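Local coordinates for protein hydrolase, HD family (Bacillus thuringiensis serovar konkukian, PDB 3DJB) that probably acts as a metal-dependent hydrolase of the HD superfamily, with a magnesium ion bound in an all-helical domain, at residues A[3-17]-A[49-61]. The protein carries 3 engineered substitutions. Sequence-based numbering, arbitrary orientation.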
ATOM      1  N   LYS A   3      17.639  29.210 -21.101  1.00 69.74           N
ATOM      2  CA  LYS A   3      16.531  28.784 -20.246  1.00 69.53           C
ATOM      3  C   LYS A   3      16.841  27.503 -19.479  1.00 70.20           C
ATOM      4  O   LYS A   3      16.652  27.445 -18.263  1.00 69.16           O
ATOM      5  CB  LYS A   3      15.270  28.613 -21.097  1.00 67.78           C
ATOM      6  CG  LYS A   3      14.423  29.879 -21.153  1.00 68.14           C
ATOM      7  CD  LYS A   3      13.679  30.050 -22.473  1.00 68.04           C
ATOM      8  CE  LYS A   3      12.633  31.156 -22.366  1.00 67.69           C
ATOM      9  NZ  LYS A   3      13.136  32.339 -21.607  1.00 68.33           N
ATOM     10  N   GLN A   4      17.327  26.488 -20.193  1.00 70.53           N
ATOM     11  CA  GLN A   4      17.664  25.217 -19.579  1.00 70.32           C
ATOM     12  C   GLN A   4      18.629  25.427 -18.441  1.00 70.52           C
ATOM     13  O   GLN A   4      18.622  24.680 -17.470  1.00 70.49           O
ATOM     14  CB  GLN A   4      18.289  24.266 -20.600  1.00 70.74           C
ATOM     15  CG  GLN A   4      18.633  22.865 -20.060  1.00 69.51           C
ATOM     16  CD  GLN A   4      17.402  22.033 -19.729  1.00 68.71           C
ATOM     17  OE1 GLN A   4      16.442  21.973 -20.501  1.00 68.36           O
ATOM     18  NE2 GLN A   4      17.439  21.361 -18.586  1.00 68.07           N
ATOM     19  N   GLU A   5      19.480  26.432 -18.544  1.00 72.17           N
ATOM     20  CA  GLU A   5      20.412  26.658 -17.450  1.00 74.75           C
ATOM     21  C   GLU A   5      19.647  27.238 -16.263  1.00 74.42           C
ATOM     22  O   GLU A   5      20.094  27.146 -15.125  1.00 74.73           O
ATOM     23  CB  GLU A   5      21.549  27.598 -17.881  1.00 76.64           C
ATOM     24  CG  GLU A   5      22.468  27.004 -18.961  1.00 78.98           C
ATOM     25  CD  GLU A   5      23.690  27.870 -19.266  1.00 79.51           C
ATOM     26  OE1 GLU A   5      24.473  28.156 -18.326  1.00 79.22           O
ATOM     27  OE2 GLU A   5      23.875  28.249 -20.446  1.00 79.24           O
ATOM     28  N   LYS A   6      18.481  27.815 -16.537  1.00 73.80           N
ATOM     29  CA  LYS A   6      17.662  28.398 -15.484  1.00 73.49           C
ATOM     30  C   LYS A   6      16.802  27.302 -14.869  1.00 72.47           C
ATOM     31  O   LYS A   6      16.795  27.100 -13.651  1.00 71.47           O
ATOM     32  CB  LYS A   6      16.804  29.526 -16.067  1.00 75.15           C
ATOM     33  CG  LYS A   6      17.652  30.603 -16.758  1.00 76.88           C
ATOM     34  CD  LYS A   6      16.876  31.867 -17.146  1.00 76.71           C
ATOM     35  CE  LYS A   6      17.822  32.905 -17.770  1.00 75.99           C
ATOM     36  NZ  LYS A   6      17.139  34.135 -18.267  1.00 75.46           N
ATOM     37  N   ILE A   7      16.083  26.584 -15.721  1.00 72.48           N
ATOM     38  CA  ILE A   7      15.254  25.488 -15.262  1.00 72.23           C
ATOM     39  C   ILE A   7      16.189  24.575 -14.467  1.00 72.32           C
ATOM     40  O   ILE A   7      15.742  23.852 -13.588  1.00 73.73           O
ATOM     41  CB  ILE A   7      14.617  24.725 -16.466  1.00 70.53           C
ATOM     42  CG1 ILE A   7      13.595  23.704 -15.984  1.00 71.42           C
ATOM     43  CG2 ILE A   7      15.670  23.966 -17.233  1.00 69.54           C
ATOM     44  CD1 ILE A   7      14.164  22.318 -15.737  1.00 69.78           C
ATOM     45  N   GLU A   8      17.489  24.623 -14.756  1.00 73.67           N
ATOM     46  CA  GLU A   8      18.443  23.790 -14.025  1.00 74.45           C
ATOM     47  C   GLU A   8      18.783  24.358 -12.653  1.00 74.03           C
ATOM     48  O   GLU A   8      18.727  23.647 -11.651  1.00 75.27           O
ATOM     49  CB  GLU A   8      19.757  23.613 -14.801  1.00 73.53           C
ATOM     50  CG  GLU A   8      19.802  22.403 -15.723  1.00 75.26           C
ATOM     51  CD  GLU A   8      21.219  22.058 -16.180  1.00 76.05           C
ATOM     52  OE1 GLU A   8      21.368  21.174 -17.060  1.00 73.33           O
ATOM     53  OE2 GLU A   8      22.180  22.663 -15.646  1.00 76.36           O
ATOM     54  N   LYS A   9      19.141  25.637 -12.608  1.00 73.00           N
ATOM     55  CA  LYS A   9      19.528  26.255 -11.348  1.00 72.14           C
ATOM     56  C   LYS A   9      18.345  26.378 -10.403  1.00 72.09           C
ATOM     57  O   LYS A   9      18.507  26.450  -9.179  1.00 70.96           O
ATOM     58  CB  LYS A   9      20.130  27.632 -11.596  1.00 72.09           C
ATOM     59  CG  LYS A   9      21.142  28.014 -10.539  1.00 72.17           C
ATOM     60  CD  LYS A   9      22.450  27.260 -10.740  1.00 70.32           C
ATOM     61  CE  LYS A   9      23.315  27.275  -9.479  1.00 69.14           C
ATOM     62  NZ  LYS A   9      22.824  26.317  -8.439  1.00 66.21           N
ATOM     63  N   THR A  10      17.153  26.405 -10.988  1.00 72.36           N
ATOM     64  CA  THR A  10      15.917  26.500 -10.226  1.00 71.97           C
ATOM     65  C   THR A  10      15.719  25.123  -9.532  1.00 71.19           C
ATOM     66  O   THR A  10      15.215  25.054  -8.409  1.00 70.11           O
ATOM     67  CB  THR A  10      14.735  26.892 -11.192  1.00 71.23           C
ATOM     68  OG1 THR A  10      13.768  27.691 -10.495  1.00 69.88           O
ATOM     69  CG2 THR A  10      14.076  25.656 -11.757  1.00 71.51           C
ATOM     70  N   ILE A  11      16.157  24.048 -10.200  1.00 70.44           N
ATOM     71  CA  ILE A  11      16.085  22.677  -9.669  1.00 69.72           C
ATOM     72  C   ILE A  11      16.953  22.624  -8.435  1.00 71.16           C
ATOM     73  O   ILE A  11      16.806  21.755  -7.572  1.00 71.13           O
ATOM     74  CB  ILE A  11      16.657  21.629 -10.657  1.00 68.77           C
ATOM     75  CG1 ILE A  11      15.719  21.474 -11.841  1.00 67.51           C
ATOM     76  CG2 ILE A  11      16.873  20.276  -9.956  1.00 66.60           C
ATOM     77  CD1 ILE A  11      16.216  20.501 -12.878  1.00 66.89           C
ATOM     78  N   THR A  12      17.886  23.555  -8.368  1.00 72.51           N
ATOM     79  CA  THR A  12      18.757  23.611  -7.231  1.00 73.91           C
ATOM     80  C   THR A  12      18.084  24.495  -6.206  1.00 74.94           C
ATOM     81  O   THR A  12      18.185  24.245  -5.011  1.00 75.82           O
ATOM     82  CB  THR A  12      20.122  24.177  -7.625  1.00 75.30           C
ATOM     83  OG1 THR A  12      20.724  23.321  -8.611  1.00 75.75           O
ATOM     84  CG2 THR A  12      21.031  24.264  -6.402  1.00 76.45           C
ATOM     85  N   PHE A  13      17.362  25.506  -6.677  1.00 75.86           N
ATOM     86  CA  PHE A  13      16.671  26.425  -5.768  1.00 77.87           C
ATOM     87  C   PHE A  13      15.659  25.713  -4.863  1.00 79.87           C
ATOM     88  O   PHE A  13      15.564  26.010  -3.664  1.00 80.16           O
ATOM     89  CB  PHE A  13      15.965  27.523  -6.566  1.00 76.60           C
ATOM     90  CG  PHE A  13      15.159  28.472  -5.720  1.00 75.56           C
ATOM     91  CD1 PHE A  13      13.767  28.436  -5.745  1.00 75.53           C
ATOM     92  CD2 PHE A  13      15.789  29.416  -4.914  1.00 74.71           C
ATOM     93  CE1 PHE A  13      13.007  29.328  -4.983  1.00 73.94           C
ATOM     94  CE2 PHE A  13      15.040  30.313  -4.147  1.00 73.82           C
ATOM     95  CZ  PHE A  13      13.643  30.266  -4.186  1.00 73.79           C
ATOM     96  N   VAL A  14      14.907  24.779  -5.438  1.00 80.78           N
ATOM     97  CA  VAL A  14      13.922  24.032  -4.682  1.00 81.21           C
ATOM     98  C   VAL A  14      14.627  22.946  -3.887  1.00 83.76           C
ATOM     99  O   VAL A  14      14.353  22.761  -2.710  1.00 85.04           O
ATOM    100  CB  VAL A  14      12.882  23.406  -5.622  1.00 79.40           C
ATOM    101  CG1 VAL A  14      11.884  22.588  -4.831  1.00 78.11           C
ATOM    102  CG2 VAL A  14      12.178  24.497  -6.393  1.00 78.07           C
ATOM    103  N   LYS A  15      15.554  22.244  -4.527  1.00 86.53           N
ATOM    104  CA  LYS A  15      16.286  21.178  -3.852  1.00 89.42           C
ATOM    105  C   LYS A  15      16.927  21.647  -2.547  1.00 92.04           C
ATOM    106  O   LYS A  15      17.069  20.873  -1.597  1.00 91.87           O
ATOM    107  CB  LYS A  15      17.359  20.608  -4.781  1.00 88.26           C
ATOM    108  CG  LYS A  15      16.841  19.544  -5.739  1.00 87.49           C
ATOM    109  CD  LYS A  15      16.413  18.290  -4.990  1.00 87.53           C
ATOM    110  CE  LYS A  15      17.066  17.051  -5.590  1.00 87.66           C
ATOM    111  NZ  LYS A  15      16.878  15.811  -4.773  1.00 86.79           N
ATOM    112  N   HIS A  16      17.293  22.923  -2.505  1.00 95.20           N
ATOM    113  CA  HIS A  16      17.926  23.509  -1.332  1.00 98.70           C
ATOM    114  C   HIS A  16      16.922  23.953  -0.272  1.00 99.11           C
ATOM    115  O   HIS A  16      16.959  23.487   0.868  1.00 99.40           O
ATOM    116  CB  HIS A  16      18.799  24.702  -1.746  1.00101.86           C
ATOM    117  CG  HIS A  16      20.263  24.495  -1.500  1.00105.49           C
ATOM    118  ND1 HIS A  16      21.006  23.539  -2.164  1.00106.97           N
ATOM    119  CD2 HIS A  16      21.116  25.100  -0.640  1.00106.64           C
ATOM    120  CE1 HIS A  16      22.251  23.565  -1.723  1.00107.92           C
ATOM    121  NE2 HIS A  16      22.345  24.503  -0.796  1.00107.88           N
ATOM    122  N   ILE A  17      16.028  24.860  -0.648  1.00 99.51           N
ATOM    123  CA  ILE A  17      15.034  25.369   0.289  1.00100.14           C
ATOM    124  C   ILE A  17      14.339  24.228   1.035  1.00100.65           C
ATOM    125  O   ILE A  17      13.851  24.417   2.150  1.00101.20           O
ATOM    126  CB  ILE A  17      13.975  26.236  -0.437  1.00 99.75           C
ATOM    127  CG1 ILE A  17      13.154  27.011   0.585  1.00 99.34           C
ATOM    128  CG2 ILE A  17      13.067  25.361  -1.285  1.00 99.68           C
ATOM    129  CD1 ILE A  17      13.975  27.961   1.420  1.00 99.26           C
ATOM    130  N   PHE A  49       9.147  25.886 -21.046  1.00 51.76           N
ATOM    131  CA  PHE A  49       9.753  26.652 -19.953  1.00 51.74           C
ATOM    132  C   PHE A  49       8.773  27.103 -18.878  1.00 51.33           C
ATOM    133  O   PHE A  49       9.031  26.935 -17.690  1.00 52.80           O
ATOM    134  CB  PHE A  49      10.434  27.889 -20.481  1.00 51.48           C
ATOM    135  CG  PHE A  49      11.150  28.666 -19.433  1.00 52.07           C
ATOM    136  CD1 PHE A  49      10.814  29.992 -19.183  1.00 52.10           C
ATOM    137  CD2 PHE A  49      12.243  28.109 -18.771  1.00 52.69           C
ATOM    138  CE1 PHE A  49      11.572  30.766 -18.292  1.00 53.59           C
ATOM    139  CE2 PHE A  49      13.009  28.874 -17.879  1.00 53.77           C
ATOM    140  CZ  PHE A  49      12.674  30.210 -17.639  1.00 52.32           C
ATOM    141  N   ILE A  50       7.663  27.705 -19.285  1.00 50.70           N
ATOM    142  CA  ILE A  50       6.700  28.150 -18.296  1.00 50.46           C
ATOM    143  C   ILE A  50       6.204  26.924 -17.560  1.00 49.83           C
ATOM    144  O   ILE A  50       6.313  26.855 -16.342  1.00 51.30           O
ATOM    145  CB  ILE A  50       5.502  28.932 -18.927  1.00 49.38           C
ATOM    146  CG1 ILE A  50       5.917  30.380 -19.212  1.00 48.19           C
ATOM    147  CG2 ILE A  50       4.338  28.979 -17.959  1.00 48.93           C
ATOM    148  CD1 ILE A  50       4.873  31.179 -19.943  1.00 47.73           C
ATOM    149  N   ILE A  51       5.686  25.946 -18.295  1.00 49.94           N
ATOM    150  CA  ILE A  51       5.175  24.732 -17.669  1.00 50.81           C
ATOM    151  C   ILE A  51       6.175  24.187 -16.643  1.00 53.81           C
ATOM    152  O   ILE A  51       5.808  23.952 -15.485  1.00 55.26           O
ATOM    153  CB  ILE A  51       4.863  23.649 -18.719  1.00 46.63           C
ATOM    154  CG1 ILE A  51       3.703  24.107 -19.592  1.00 45.05           C
ATOM    155  CG2 ILE A  51       4.490  22.352 -18.037  1.00 45.01           C
ATOM    156  CD1 ILE A  51       3.377  23.169 -20.737  1.00 44.42           C
ATOM    157  N   GLU A  52       7.433  24.011 -17.056  1.00 55.37           N
ATOM    158  CA  GLU A  52       8.463  23.496 -16.160  1.00 57.49           C
ATOM    159  C   GLU A  52       8.707  24.391 -14.958  1.00 58.45           C
ATOM    160  O   GLU A  52       8.628  23.944 -13.815  1.00 59.10           O
ATOM    161  CB  GLU A  52       9.778  23.317 -16.901  1.00 56.94           C
ATOM    162  CG  GLU A  52       9.735  22.289 -17.966  1.00 58.84           C
ATOM    163  CD  GLU A  52      11.113  21.957 -18.473  1.00 62.43           C
ATOM    164  OE1 GLU A  52      11.940  21.470 -17.674  1.00 63.83           O
ATOM    165  OE2 GLU A  52      11.380  22.182 -19.672  1.00 66.05           O
HETATM  166  N   MSE A  53       9.023  25.653 -15.212  1.00 60.12           N
HETATM  167  CA  MSE A  53       9.270  26.576 -14.115  1.00 63.39           C
HETATM  168  C   MSE A  53       8.100  26.579 -13.139  1.00 62.71           C
HETATM  169  O   MSE A  53       8.290  26.717 -11.923  1.00 62.91           O
HETATM  170  CB  MSE A  53       9.488  27.994 -14.633  1.00 67.12           C
HETATM  171  CG  MSE A  53      10.829  28.195 -15.277  1.00 73.08           C
HETATM  172 SE   MSE A  53      12.253  27.754 -14.051  1.00 83.60          SE
HETATM  173  CE  MSE A  53      12.268  29.384 -13.007  1.00 78.14           C
ATOM    174  N   ALA A  54       6.889  26.423 -13.665  1.00 59.46           N
ATOM    175  CA  ALA A  54       5.720  26.434 -12.806  1.00 57.21           C
ATOM    176  C   ALA A  54       5.643  25.169 -11.968  1.00 55.89           C
ATOM    177  O   ALA A  54       5.656  25.239 -10.734  1.00 57.33           O
ATOM    178  CB  ALA A  54       4.459  26.609 -13.628  1.00 55.59           C
ATOM    179  N   ALA A  55       5.586  24.014 -12.623  1.00 53.22           N
ATOM    180  CA  ALA A  55       5.493  22.739 -11.919  1.00 50.69           C
ATOM    181  C   ALA A  55       6.566  22.603 -10.851  1.00 50.15           C
ATOM    182  O   ALA A  55       6.344  21.984  -9.823  1.00 48.41           O
ATOM    183  CB  ALA A  55       5.619  21.609 -12.908  1.00 50.25           C
ATOM    184  N   LEU A  56       7.723  23.200 -11.111  1.00 51.07           N
ATOM    185  CA  LEU A  56       8.864  23.149 -10.213  1.00 51.70           C
ATOM    186  C   LEU A  56       8.793  24.068  -9.004  1.00 54.01           C
ATOM    187  O   LEU A  56       9.592  23.919  -8.083  1.00 54.43           O
ATOM    188  CB  LEU A  56      10.132  23.484 -10.990  1.00 51.37           C
ATOM    189  CG  LEU A  56      11.115  22.378 -11.387  1.00 51.81           C
ATOM    190  CD1 LEU A  56      11.283  22.327 -12.905  1.00 51.25           C
ATOM    191  CD2 LEU A  56      12.460  22.663 -10.718  1.00 50.58           C
ATOM    192  N   LEU A  57       7.855  25.014  -8.986  1.00 55.71           N
ATOM    193  CA  LEU A  57       7.775  25.942  -7.858  1.00 56.87           C
ATOM    194  C   LEU A  57       6.396  26.073  -7.194  1.00 58.78           C
ATOM    195  O   LEU A  57       6.231  26.888  -6.270  1.00 59.98           O
ATOM    196  CB  LEU A  57       8.291  27.327  -8.301  1.00 56.76           C
ATOM    197  CG  LEU A  57       9.774  27.480  -8.710  1.00 55.77           C
ATOM    198  CD1 LEU A  57      10.002  28.826  -9.378  1.00 53.44           C
ATOM    199  CD2 LEU A  57      10.671  27.345  -7.492  1.00 54.51           C
ATOM    200  N   HIS A  58       5.421  25.275  -7.647  1.00 58.11           N
ATOM    201  CA  HIS A  58       4.056  25.303  -7.085  1.00 57.60           C
ATOM    202  C   HIS A  58       4.066  24.920  -5.615  1.00 56.70           C
ATOM    203  O   HIS A  58       3.246  25.378  -4.818  1.00 55.98           O
ATOM    204  CB  HIS A  58       3.105  24.355  -7.872  1.00 59.89           C
ATOM    205  CG  HIS A  58       3.375  22.882  -7.690  1.00 64.46           C
ATOM    206  ND1 HIS A  58       4.608  22.303  -7.920  1.00 66.22           N
ATOM    207  CD2 HIS A  58       2.543  21.859  -7.364  1.00 66.37           C
ATOM    208  CE1 HIS A  58       4.524  20.994  -7.745  1.00 65.24           C
ATOM    209  NE2 HIS A  58       3.282  20.699  -7.409  1.00 66.11           N
ATOM    210  N   ASP A  59       5.033  24.084  -5.272  1.00 55.66           N
ATOM    211  CA  ASP A  59       5.186  23.601  -3.927  1.00 55.23           C
ATOM    212  C   ASP A  59       5.925  24.553  -3.001  1.00 56.41           C
ATOM    213  O   ASP A  59       5.717  24.523  -1.792  1.00 57.70           O
ATOM    214  CB  ASP A  59       5.890  22.249  -3.961  1.00 54.64           C
ATOM    215  CG  ASP A  59       4.916  21.089  -3.990  1.00 53.95           C
ATOM    216  OD1 ASP A  59       3.895  21.169  -4.699  1.00 53.61           O
ATOM    217  OD2 ASP A  59       5.178  20.087  -3.299  1.00 53.25           O
ATOM    218  N   VAL A  60       6.774  25.406  -3.558  1.00 56.48           N
ATOM    219  CA  VAL A  60       7.546  26.333  -2.743  1.00 55.99           C
ATOM    220  C   VAL A  60       6.717  27.483  -2.193  1.00 57.45           C
ATOM    221  O   VAL A  60       7.134  28.184  -1.267  1.00 57.80           O
ATOM    222  CB  VAL A  60       8.735  26.863  -3.538  1.00 55.60           C
ATOM    223  CG1 VAL A  60       9.516  27.876  -2.728  1.00 55.22           C
ATOM    224  CG2 VAL A  60       9.627  25.698  -3.896  1.00 56.62           C
ATOM    225  N   ALA A  61       5.529  27.669  -2.744  1.00 58.50           N
ATOM    226  CA  ALA A  61       4.666  28.728  -2.258  1.00 60.65           C
ATOM    227  C   ALA A  61       3.619  28.129  -1.312  1.00 63.43           C
ATOM    228  O   ALA A  61       3.111  28.811  -0.422  1.00 63.87           O
ATOM    229  CB  ALA A  61       3.998  29.433  -3.426  1.00 59.87           C
TER
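Phe49 lays its ring against the bent chain of Lys3 in a face contact: Lys3 CG sits 3.7 Å from the centroid of the Phe49 ring, 11° off the normal. Lys3 NZ lies 4.4 Å from the Phe49 ring centroid, an off-centre cation-pi position. Phe49 points at helix 3-17 from its first side-chain bond, and with CG anti to the backbone N (chi1 -176°) the ring lies against Lys3; the ring's other face has CG of Met53, a selenomethionine, over it, toward the rim. Two turns on, Leu56 splits its two methyls: CD1 reaches Ile7 CD1 at 4.0 Å, while CD2 reaches Thr10 CG2 at 3.6 Å and also meets Ile11 CG1. The axes of 3-17 and 49-55 run nearly parallel, 7° apart at 10.2 Å, which places the N-terminal helix along the HD-domain helix that leads into His58 and Asp59, the paired magnesium ligands of the HD motif. Ile7 in turn lies against the carboxylate of Glu52, whose OE2 is salt-bridged to Arg48. Beyond Leu56, Val14 CG2 packs 3.4 Å from Leu57 CD2 and 3.8 Å from Val60 CG2. Leu57 CD2 also meets the Phe13 ring in plane at its edge, and Trp79 stacks on that ring.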